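Putative NADP oxidoreductase BF3122 (Bacteroides fragilis, PDB 3D1L) probably catalyses NADP-dependent oxidation or reduction of a substrate not yet identified, using a Rossmann-type dinucleotide-binding domain. Local coordinates at residues B[9-15]-B[34-40]; B[135-141]-B[159-165]. All coordinates share one frame; numbering follows the deposited sequence.

Interaction 1 of 2, residues B[9-15]-B[34-40]; sequences EDTPIVL and FRIVQVY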
loop_
_atom_site.group_PDB
_atom_site.type_symbol
_atom_site.label_atom_id
_atom_site.label_comp_id
_atom_site.label_asym_id
_atom_site.label_seq_id
_atom_site.Cartn_x
_atom_site.Cartn_y
_atom_site.Cartn_z
ATOM N N GLU B 9 29.823 19.415 7.792
ATOM C CA GLU B 9 29.995 18.358 6.784
ATOM C C GLU B 9 31.386 17.720 6.869
ATOM O O GLU B 9 31.618 16.662 6.264
ATOM C CB GLU B 9 29.747 18.894 5.363
ATOM C CG GLU B 9 28.299 18.824 4.856
ATOM C CD GLU B 9 27.381 19.878 5.478
ATOM O OE1 GLU B 9 27.349 19.979 6.721
ATOM O OE2 GLU B 9 26.675 20.605 4.734
ATOM N N ASP B 10 32.304 18.360 7.600
ATOM C CA ASP B 10 33.637 17.787 7.834
ATOM C C ASP B 10 33.696 16.726 8.951
ATOM O O ASP B 10 34.748 16.168 9.190
ATOM C CB ASP B 10 34.677 18.880 8.095
ATOM C CG ASP B 10 34.790 19.901 6.937
ATOM O OD1 ASP B 10 34.452 19.580 5.765
ATOM O OD2 ASP B 10 35.230 21.037 7.221
ATOM N N THR B 11 32.570 16.447 9.609
ATOM C CA THR B 11 32.474 15.436 10.672
ATOM C C THR B 11 32.757 14.048 10.104
ATOM O O THR B 11 32.036 13.605 9.207
ATOM C CB THR B 11 31.045 15.427 11.242
ATOM O OG1 THR B 11 30.718 16.731 11.698
ATOM C CG2 THR B 11 30.872 14.431 12.387
ATOM N N PRO B 12 33.821 13.364 10.592
ATOM C CA PRO B 12 33.989 11.987 10.103
ATOM C C PRO B 12 33.025 11.050 10.809
ATOM O O PRO B 12 32.946 11.036 12.038
ATOM C CB PRO B 12 35.455 11.648 10.444
ATOM C CG PRO B 12 35.819 12.544 11.600
ATOM C CD PRO B 12 34.913 13.777 11.508
ATOM N N ILE B 13 32.304 10.280 10.019
ATOM C CA ILE B 13 31.247 9.411 10.526
ATOM C C ILE B 13 31.578 7.934 10.250
ATOM O O ILE B 13 32.009 7.600 9.152
ATOM C CB ILE B 13 29.880 9.778 9.862
ATOM C CG1 ILE B 13 29.561 11.279 10.073
ATOM C CG2 ILE B 13 28.772 8.848 10.353
ATOM C CD1 ILE B 13 28.357 11.791 9.318
ATOM N N VAL B 14 31.360 7.071 11.248
ATOM C CA VAL B 14 31.405 5.591 11.065
ATOM C C VAL B 14 29.998 4.985 11.248
ATOM O O VAL B 14 29.237 5.390 12.151
ATOM C CB VAL B 14 32.425 4.952 12.029
ATOM C CG1 VAL B 14 32.372 3.407 12.002
ATOM C CG2 VAL B 14 33.853 5.452 11.716
ATOM N N LEU B 15 29.633 4.045 10.370
ATOM C CA LEU B 15 28.383 3.302 10.546
ATOM C C LEU B 15 28.689 1.926 11.038
ATOM O O LEU B 15 29.487 1.209 10.414
ATOM C CB LEU B 15 27.586 3.216 9.240
ATOM C CG LEU B 15 27.424 4.435 8.309
ATOM C CD1 LEU B 15 26.272 4.073 7.425
ATOM C CD2 LEU B 15 27.091 5.731 8.996
ATOM N N PHE B 34 28.671 14.909 3.680
ATOM C CA PHE B 34 29.328 14.356 4.876
ATOM C C PHE B 34 30.325 13.273 4.498
ATOM O O PHE B 34 30.220 12.662 3.434
ATOM C CB PHE B 34 28.327 13.779 5.884
ATOM C CG PHE B 34 27.599 14.820 6.682
ATOM C CD1 PHE B 34 26.439 15.405 6.192
ATOM C CD2 PHE B 34 28.081 15.214 7.934
ATOM C CE1 PHE B 34 25.776 16.386 6.924
ATOM C CE2 PHE B 34 27.430 16.187 8.677
ATOM C CZ PHE B 34 26.273 16.777 8.172
ATOM N N ARG B 35 31.285 13.051 5.390
ATOM C CA ARG B 35 32.357 12.098 5.194
ATOM C C ARG B 35 32.099 10.814 5.992
ATOM O O ARG B 35 32.220 10.782 7.212
ATOM C CB ARG B 35 33.688 12.733 5.594
ATOM C CG ARG B 35 34.903 11.852 5.358
ATOM C CD ARG B 35 36.187 12.705 5.392
ATOM N NE ARG B 35 37.313 12.019 6.041
ATOM C CZ ARG B 35 37.933 12.440 7.151
ATOM N NH1 ARG B 35 37.562 13.564 7.762
ATOM N NH2 ARG B 35 38.941 11.737 7.653
ATOM N N ILE B 36 31.725 9.765 5.277
ATOM C CA ILE B 36 31.558 8.455 5.879
ATOM C C ILE B 36 32.878 7.729 5.683
ATOM O O ILE B 36 33.224 7.372 4.557
ATOM C CB ILE B 36 30.341 7.703 5.251
ATOM C CG1 ILE B 36 29.052 8.460 5.607
ATOM C CG2 ILE B 36 30.250 6.300 5.786
ATOM C CD1 ILE B 36 28.228 8.766 4.440
ATOM N N VAL B 37 33.623 7.521 6.767
ATOM C CA VAL B 37 34.973 6.994 6.609
ATOM C C VAL B 37 34.983 5.487 6.398
ATOM O O VAL B 37 35.801 4.980 5.610
ATOM C CB VAL B 37 35.958 7.459 7.726
ATOM C CG1 VAL B 37 35.965 8.989 7.810
ATOM C CG2 VAL B 37 35.592 6.872 9.056
ATOM N N GLN B 38 34.076 4.778 7.084
ATOM C CA GLN B 38 33.924 3.349 6.881
ATOM C C GLN B 38 32.634 2.806 7.441
ATOM O O GLN B 38 31.951 3.433 8.256
ATOM C CB GLN B 38 35.102 2.538 7.438
ATOM C CG GLN B 38 35.087 2.424 8.908
ATOM C CD GLN B 38 35.837 1.247 9.462
ATOM O OE1 GLN B 38 35.660 0.942 10.619
ATOM N NE2 GLN B 38 36.690 0.603 8.677
ATOM N N VAL B 39 32.316 1.609 6.976
ATOM C CA VAL B 39 31.092 0.924 7.305
ATOM C C VAL B 39 31.515 -0.403 7.905
ATOM O O VAL B 39 32.380 -1.084 7.357
ATOM C CB VAL B 39 30.280 0.663 5.989
ATOM C CG1 VAL B 39 29.091 -0.301 6.211
ATOM C CG2 VAL B 39 29.822 1.989 5.361
ATOM N N TYR B 40 30.881 -0.770 9.021
ATOM C CA TYR B 40 31.002 -2.098 9.589
ATOM C C TYR B 40 29.690 -2.864 9.373
ATOM O O TYR B 40 28.594 -2.305 9.528
ATOM C CB TYR B 40 31.324 -2.038 11.091
ATOM C CG TYR B 40 30.998 -3.340 11.763
ATOM C CD1 TYR B 40 31.948 -4.366 11.833
ATOM C CD2 TYR B 40 29.709 -3.582 12.265
ATOM C CE1 TYR B 40 31.644 -5.574 12.415
ATOM C CE2 TYR B 40 29.382 -4.803 12.834
ATOM C CZ TYR B 40 30.358 -5.791 12.902
ATOM O OH TYR B 40 30.054 -6.991 13.481
#
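I13 and L15 each grip the neighbouring strand through both their N-H and C=O groups, and these four hydrogen bonds define a parallel pairing. I13 N donates to R35 O (2.9 Å) and I13 O accepts from V37 N, so I13 lies opposite I36. L15 N donates to Q38 O (3.2 Å), while L15 O accepts from Y40 N (2.8 Å), which sets L15 opposite V39. Two steps along 12-15 are thus matched by three along 35-40. This extra residue makes a beta bulge, and the helical backbone of V37 (psi -37°) marks where the chain buckles. The axes of the two strands come within 4.6 Å at an angle of 40°.

The bulge brings V37 against both P12 and V14. Its CG2, held between backbone N and carbonyl carbon, meets V14 CG2 at 3.5 Å, tighter than usual for carbons, while CG1 rests on P12 CB. On this same face P12 CB lies over the R35 guanidinium, offset toward its rim. I13, L15, I36 and V39 occupy the other face, where L15 CG approaches I36 CG2 and A26 and L29 of helix 20-31 pack against L15 and I36, respectively.

F34 closes the N-terminal end. E9 CA stands over one face of its ring, 4.0 Å from the centroid, a CH-pi contact, and T11 CB is at the ring edge. With CG1 beside the backbone N (chi1 -55°), I13 sends CD1 to F34 CD2 (3.7 Å), obliquely to the ring. The polar end of Q38 is held by N66 N.

Two adjacent parallel strands linked through helix 20-31 form the first beta-alpha-beta unit of a Rossmann fold; L15 touches a GxGxxA sequence consistent with dinucleotide binding.

Interaction 2 of 2, residues B[135-141]-B[159-165]; sequences KEIPFFI and LSNRVYD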
loop_
_atom_site.group_PDB
_atom_site.type_symbol
_atom_site.label_atom_id
_atom_site.label_comp_id
_atom_site.label_asym_id
_atom_site.label_seq_id
_atom_site.Cartn_x
_atom_site.Cartn_y
_atom_site.Cartn_z
ATOM N N LYS B 135 13.965 14.838 3.258
ATOM C CA LYS B 135 13.416 16.150 3.630
ATOM C C LYS B 135 12.162 16.053 4.499
ATOM O O LYS B 135 11.993 16.844 5.439
ATOM C CB LYS B 135 13.175 17.063 2.420
ATOM C CG LYS B 135 14.477 17.543 1.742
ATOM C CD LYS B 135 15.234 18.592 2.570
ATOM C CE LYS B 135 16.668 18.794 2.046
ATOM N NZ LYS B 135 17.400 19.875 2.771
ATOM N N GLU B 136 11.304 15.077 4.229
ATOM C CA GLU B 136 10.091 14.969 5.036
ATOM C C GLU B 136 10.042 13.856 6.101
ATOM O O GLU B 136 8.977 13.580 6.659
ATOM C CB GLU B 136 8.853 14.999 4.143
ATOM C CG GLU B 136 8.565 16.426 3.638
ATOM C CD GLU B 136 8.211 17.412 4.766
ATOM O OE1 GLU B 136 7.150 17.225 5.395
ATOM O OE2 GLU B 136 8.970 18.381 5.014
ATOM N N ILE B 137 11.197 13.278 6.410
ATOM C CA ILE B 137 11.305 12.240 7.432
ATOM C C ILE B 137 11.381 12.817 8.860
ATOM O O ILE B 137 12.295 13.582 9.188
ATOM C CB ILE B 137 12.480 11.229 7.141
ATOM C CG1 ILE B 137 12.261 10.563 5.763
ATOM C CG2 ILE B 137 12.536 10.160 8.221
ATOM C CD1 ILE B 137 13.360 9.581 5.320
ATOM N N PRO B 138 10.400 12.473 9.707
ATOM C CA PRO B 138 10.543 12.828 11.127
ATOM C C PRO B 138 11.833 12.226 11.726
ATOM O O PRO B 138 12.028 11.001 11.698
ATOM C CB PRO B 138 9.307 12.201 11.781
ATOM C CG PRO B 138 8.340 11.949 10.661
ATOM C CD PRO B 138 9.141 11.754 9.420
ATOM N N PHE B 139 12.705 13.090 12.237
ATOM C CA PHE B 139 13.983 12.673 12.798
ATOM C C PHE B 139 13.965 13.021 14.295
ATOM O O PHE B 139 13.980 14.190 14.637
ATOM C CB PHE B 139 15.074 13.501 12.132
ATOM C CG PHE B 139 16.223 12.730 11.614
ATOM C CD1 PHE B 139 17.085 12.062 12.468
ATOM C CD2 PHE B 139 16.495 12.735 10.258
ATOM C CE1 PHE B 139 18.176 11.389 11.962
ATOM C CE2 PHE B 139 17.589 12.077 9.744
ATOM C CZ PHE B 139 18.431 11.406 10.576
ATOM N N PHE B 140 13.956 12.024 15.177
ATOM C CA PHE B 140 13.935 12.259 16.625
ATOM C C PHE B 140 15.291 12.103 17.273
ATOM O O PHE B 140 16.017 11.124 16.999
ATOM C CB PHE B 140 12.913 11.355 17.285
ATOM C CG PHE B 140 11.574 11.446 16.637
ATOM C CD1 PHE B 140 10.669 12.433 17.025
ATOM C CD2 PHE B 140 11.236 10.589 15.590
ATOM C CE1 PHE B 140 9.444 12.542 16.416
ATOM C CE2 PHE B 140 10.021 10.704 14.975
ATOM C CZ PHE B 140 9.121 11.678 15.389
ATOM N N ILE B 141 15.626 13.089 18.118
ATOM C CA ILE B 141 16.975 13.250 18.676
ATOM C C ILE B 141 16.900 13.286 20.182
ATOM O O ILE B 141 16.056 13.980 20.765
ATOM C CB ILE B 141 17.656 14.573 18.202
ATOM C CG1 ILE B 141 17.827 14.639 16.669
ATOM C CG2 ILE B 141 19.018 14.837 18.946
ATOM C CD1 ILE B 141 18.305 13.432 16.007
ATOM N N LEU B 159 19.436 17.218 6.572
ATOM C CA LEU B 159 18.775 16.138 5.829
ATOM C C LEU B 159 17.257 16.281 5.767
ATOM O O LEU B 159 16.658 16.059 4.711
ATOM C CB LEU B 159 19.133 14.765 6.411
ATOM C CG LEU B 159 20.594 14.357 6.635
ATOM C CD1 LEU B 159 20.655 12.983 7.300
ATOM C CD2 LEU B 159 21.454 14.382 5.351
ATOM N N SER B 160 16.664 16.611 6.915
ATOM C CA SER B 160 15.237 16.645 7.122
ATOM C C SER B 160 14.769 18.034 7.598
ATOM O O SER B 160 15.456 18.705 8.387
ATOM C CB SER B 160 14.869 15.608 8.183
ATOM O OG SER B 160 13.510 15.744 8.605
ATOM N N ASN B 161 13.595 18.447 7.134
ATOM C CA ASN B 161 12.916 19.633 7.682
ATOM C C ASN B 161 12.058 19.331 8.907
ATOM O O ASN B 161 11.367 20.222 9.393
ATOM C CB ASN B 161 11.989 20.239 6.632
ATOM C CG ASN B 161 12.730 20.723 5.411
ATOM O OD1 ASN B 161 13.830 21.263 5.511
ATOM N ND2 ASN B 161 12.114 20.548 4.240
ATOM N N ARG B 162 12.074 18.073 9.361
ATOM C CA ARG B 162 11.251 17.641 10.493
ATOM C C ARG B 162 12.098 17.013 11.591
ATOM O O ARG B 162 12.024 15.816 11.850
ATOM C CB ARG B 162 10.141 16.679 10.040
ATOM C CG ARG B 162 8.858 17.367 9.558
ATOM C CD ARG B 162 7.717 16.349 9.397
ATOM N NE ARG B 162 6.388 16.966 9.386
ATOM C CZ ARG B 162 5.506 16.899 10.383
ATOM N NH1 ARG B 162 5.785 16.233 11.500
ATOM N NH2 ARG B 162 4.330 17.503 10.261
ATOM N N VAL B 163 12.890 17.836 12.247
ATOM C CA VAL B 163 13.849 17.375 13.264
ATOM C C VAL B 163 13.301 17.721 14.647
ATOM O O VAL B 163 13.010 18.881 14.916
ATOM C CB VAL B 163 15.243 18.038 13.002
ATOM C CG1 VAL B 163 16.307 17.735 14.135
ATOM C CG2 VAL B 163 15.743 17.587 11.642
ATOM N N TYR B 164 13.127 16.721 15.503
ATOM C CA TYR B 164 12.445 16.936 16.778
ATOM C C TYR B 164 13.263 16.386 17.923
ATOM O O TYR B 164 13.928 15.360 17.771
ATOM C CB TYR B 164 11.079 16.251 16.795
ATOM C CG TYR B 164 10.168 16.656 15.662
ATOM C CD1 TYR B 164 9.696 17.956 15.558
ATOM C CD2 TYR B 164 9.793 15.732 14.681
ATOM C CE1 TYR B 164 8.869 18.329 14.522
ATOM C CE2 TYR B 164 8.954 16.098 13.632
ATOM C CZ TYR B 164 8.499 17.396 13.566
ATOM O OH TYR B 164 7.662 17.772 12.551
ATOM N N ASP B 165 13.233 17.086 19.057
ATOM C CA ASP B 165 13.761 16.556 20.305
ATOM C C ASP B 165 12.679 15.659 20.863
ATOM O O ASP B 165 11.519 16.079 21.019
ATOM C CB ASP B 165 13.973 17.681 21.317
ATOM C CG ASP B 165 15.078 18.635 20.924
ATOM O OD1 ASP B 165 16.246 18.261 21.072
ATOM O OD2 ASP B 165 14.783 19.774 20.488
HETATM O O HOH W 1 16.445 20.181 5.369
HETATM O O HOH W 2 16.339 15.872 22.737
#
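Backbone hydrogen bonds between F139-I141 and R162-D165 form a regular parallel ladder. F139 N donates to R162 O (2.8 Å), F139 O accepts from Y164 N, and I141 N reaches Y164 O with a more bent geometry (143° at the hydrogen). Before the strands, N161 N binds K135 O from a direction tilted off the carbonyl plane.

Among polar side chains, S160 OG lies anti to the backbone N (chi1 170°), where it accepts from R162 N (2.8 Å), which makes an ST turn, and also donates to I137 O; that second bond is so short that its exact length is doubtful. One water links K135 NZ to N161 OD1, and a second joins I141 O to D165 OD1. D165 also forms a salt bridge with K153 of helix 146-157.

Apolar contacts lie on both faces. F140 and Y164 run side by side, CE1 to CD2 3.6 Å, with ring planes 33° apart; V205 of the second subunit packs on F140. Across the sheet, F139 CE2 meets L159 CD1 (4.0 Å), while S160 CB sits at the F139 ring edge.

Together with helix 146-157, these strands make a beta-alpha-beta unit at the edge of this chain's mixed sheet.

How the interactions relate
Both contacts pair parallel strands that the chain links through a helix, and both belong to the same mixed sheet, with centres 20 Å apart and nearest atoms about 5 Å apart without touching. Interaction 1 is the more buried: its strands are flanked by 57-59 and 71-74. Interaction 2 is partly buried and includes 163-165, outermost within the chain. Its waters, charged groups and second-subunit packing fit that border position, whereas 9-15 with 34-40 relies more on aliphatic packing. The register also differs, bulged in one and regular in the other. Helix 20-31 connects them: its L29 touches F34 and I36 of interaction 1 and L159 of interaction 2.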